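Side-chain contact in beta-xylosidase (Uncultured organism, PDB 4MLG), which probably hydrolyses xylo-oligosaccharides, releasing xylose from their non-reducing ends, as a calcium-containing beta-propeller glycosidase of family 43: residues 137-142 with 147-152. Residues are numbered along the deposited sequence; the frame is centred on the assembly and turned at random.
Sequences PCIWPD and YYMYFG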
loop_
_atom_site.group_PDB
_atom_site.type_symbol
_atom_site.label_atom_id
_atom_site.label_comp_id
_atom_site.label_asym_id
_atom_site.label_seq_id
_atom_site.Cartn_x
_atom_site.Cartn_y
_atom_site.Cartn_z
ATOM N N PRO A 137 11.103 -11.265 4.907
ATOM C CA PRO A 137 11.642 -11.702 3.618
ATOM C C PRO A 137 12.900 -12.544 3.780
ATOM O O PRO A 137 13.670 -12.343 4.722
ATOM C CB PRO A 137 11.993 -10.382 2.931
ATOM C CG PRO A 137 12.336 -9.475 4.051
ATOM C CD PRO A 137 11.408 -9.848 5.173
ATOM N N CYS A 138 13.089 -13.485 2.862
ATOM C CA CYS A 138 14.300 -14.293 2.802
ATOM C C CYS A 138 14.805 -14.305 1.365
ATOM O O CYS A 138 14.070 -14.670 0.450
ATOM C CB CYS A 138 14.012 -15.720 3.268
ATOM S SG CYS A 138 15.299 -16.920 2.850
ATOM N N ILE A 139 16.054 -13.901 1.160
ATOM C CA ILE A 139 16.598 -13.823 -0.191
ATOM C C ILE A 139 17.547 -14.978 -0.481
ATOM O O ILE A 139 18.596 -15.107 0.150
ATOM C CB ILE A 139 17.322 -12.493 -0.439
ATOM C CG1 ILE A 139 16.531 -11.337 0.174
ATOM C CG2 ILE A 139 17.522 -12.278 -1.929
ATOM C CD1 ILE A 139 15.160 -11.145 -0.435
ATOM N N TRP A 140 17.172 -15.807 -1.451
ATOM C CA TRP A 140 17.913 -17.028 -1.748
ATOM C C TRP A 140 18.612 -16.998 -3.107
ATOM O O TRP A 140 17.957 -16.972 -4.151
ATOM C CB TRP A 140 16.981 -18.237 -1.659
ATOM C CG TRP A 140 17.574 -19.497 -2.197
ATOM C CD1 TRP A 140 17.149 -20.204 -3.283
ATOM C CD2 TRP A 140 18.709 -20.198 -1.678
ATOM N NE1 TRP A 140 17.946 -21.307 -3.471
ATOM C CE2 TRP A 140 18.913 -21.326 -2.499
ATOM C CE3 TRP A 140 19.573 -19.984 -0.600
ATOM C CZ2 TRP A 140 19.945 -22.236 -2.274
ATOM C CZ3 TRP A 140 20.596 -20.888 -0.378
ATOM C CH2 TRP A 140 20.773 -22.000 -1.211
ATOM N N PRO A 141 19.954 -16.999 -3.094
ATOM C CA PRO A 141 20.757 -17.074 -4.318
ATOM C C PRO A 141 20.767 -18.494 -4.871
ATOM O O PRO A 141 21.652 -19.280 -4.529
ATOM C CB PRO A 141 22.166 -16.691 -3.843
ATOM C CG PRO A 141 21.986 -16.102 -2.467
ATOM C CD PRO A 141 20.792 -16.792 -1.903
ATOM N N ASP A 142 19.791 -18.816 -5.713
ATOM C CA ASP A 142 19.653 -20.163 -6.254
ATOM C C ASP A 142 20.774 -20.497 -7.236
ATOM O O ASP A 142 21.445 -19.606 -7.759
ATOM C CB ASP A 142 18.291 -20.326 -6.931
ATOM C CG ASP A 142 17.961 -21.773 -7.240
ATOM O OD1 ASP A 142 17.298 -22.422 -6.404
ATOM O OD2 ASP A 142 18.365 -22.264 -8.316
ATOM N N TYR A 147 17.947 -14.803 -8.136
ATOM C CA TYR A 147 17.759 -14.576 -6.707
ATOM C C TYR A 147 16.271 -14.558 -6.373
ATOM O O TYR A 147 15.501 -13.814 -6.980
ATOM C CB TYR A 147 18.415 -13.260 -6.279
ATOM C CG TYR A 147 19.925 -13.316 -6.174
ATOM C CD1 TYR A 147 20.561 -13.134 -4.953
ATOM C CD2 TYR A 147 20.712 -13.554 -7.294
ATOM C CE1 TYR A 147 21.940 -13.183 -4.850
ATOM C CE2 TYR A 147 22.091 -13.607 -7.201
ATOM C CZ TYR A 147 22.700 -13.419 -5.978
ATOM O OH TYR A 147 24.071 -13.471 -5.884
ATOM N N TYR A 148 15.872 -15.378 -5.406
ATOM C CA TYR A 148 14.462 -15.513 -5.051
ATOM C C TYR A 148 14.165 -14.967 -3.654
ATOM O O TYR A 148 14.966 -15.127 -2.732
ATOM C CB TYR A 148 14.031 -16.979 -5.144
ATOM C CG TYR A 148 14.191 -17.586 -6.522
ATOM C CD1 TYR A 148 13.141 -17.580 -7.430
ATOM C CD2 TYR A 148 15.392 -18.163 -6.916
ATOM C CE1 TYR A 148 13.282 -18.131 -8.691
ATOM C CE2 TYR A 148 15.541 -18.715 -8.175
ATOM C CZ TYR A 148 14.483 -18.698 -9.057
ATOM O OH TYR A 148 14.630 -19.249 -10.310
ATOM N N MET A 149 13.013 -14.319 -3.508
ATOM C CA MET A 149 12.564 -13.833 -2.207
ATOM C C MET A 149 11.436 -14.697 -1.661
ATOM O O MET A 149 10.458 -14.967 -2.356
ATOM C CB MET A 149 12.095 -12.376 -2.284
ATOM C CG MET A 149 11.394 -11.898 -1.010
ATOM S SD MET A 149 10.632 -10.265 -1.117
ATOM C CE MET A 149 12.080 -9.212 -1.128
ATOM N N TYR A 150 11.579 -15.127 -0.412
ATOM C CA TYR A 150 10.516 -15.846 0.275
ATOM C C TYR A 150 10.018 -14.991 1.430
ATOM O O TYR A 150 10.787 -14.634 2.321
ATOM C CB TYR A 150 11.016 -17.198 0.787
ATOM C CG TYR A 150 11.540 -18.096 -0.310
ATOM C CD1 TYR A 150 10.706 -19.009 -0.945
ATOM C CD2 TYR A 150 12.865 -18.026 -0.718
ATOM C CE1 TYR A 150 11.179 -19.826 -1.952
ATOM C CE2 TYR A 150 13.346 -18.838 -1.725
ATOM C CZ TYR A 150 12.500 -19.736 -2.338
ATOM O OH TYR A 150 12.981 -20.546 -3.340
ATOM N N PHE A 151 8.734 -14.652 1.406
ATOM C CA PHE A 151 8.167 -13.804 2.447
ATOM C C PHE A 151 6.788 -14.280 2.888
ATOM O O PHE A 151 6.239 -15.232 2.326
ATOM C CB PHE A 151 8.104 -12.345 1.984
ATOM C CG PHE A 151 7.143 -12.105 0.852
ATOM C CD1 PHE A 151 5.844 -11.687 1.101
ATOM C CD2 PHE A 151 7.542 -12.283 -0.462
ATOM C CE1 PHE A 151 4.960 -11.460 0.060
ATOM C CE2 PHE A 151 6.663 -12.057 -1.505
ATOM C CZ PHE A 151 5.372 -11.644 -1.243
ATOM N N GLY A 152 6.239 -13.607 3.895
ATOM C CA GLY A 152 4.945 -13.960 4.447
ATOM C C GLY A 152 4.983 -14.056 5.961
ATOM O O GLY A 152 6.028 -14.342 6.550
#
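C138 and W140 pair with Y150 and Y148 as the hydrogen-bonded pairs of an antiparallel beta hairpin, the segment axes 4.5 Å apart and 154° between their directions. This hairpin belongs to the family 43 beta-propeller; side chains of 138-141 pack on strand 81-91 of another sheet, and the side chain of C138 lies about 5 Å from the calcium ion. Four backbone bonds fix the register, W140 N to Y148 O being nearly straight at 173° and C138 N to Y150 O weak. On the face of I139 and M149, I139 CD1 rests along CB and CG of M149, and the bend at the last methionine torsion (chi3 -72°) brings CE to 3.7 Å from it as well. Farther along that face, P141 lays CB over the face of the Y147 ring, 4.1 Å from its centroid, a CH-pi contact. The other face carries W140 and Y150 side by side: CB of W140 meets the edge of the Y150 ring, in its plane, at CE2 (3.7 Å), while Y150 OH is bonded to P254 O. D142 sets CB at the edge of the Y148 ring, and its OD1, which Y234 OH also hydrogen-bonds, accepts W140 NE1 on its anti side at 3.2 Å.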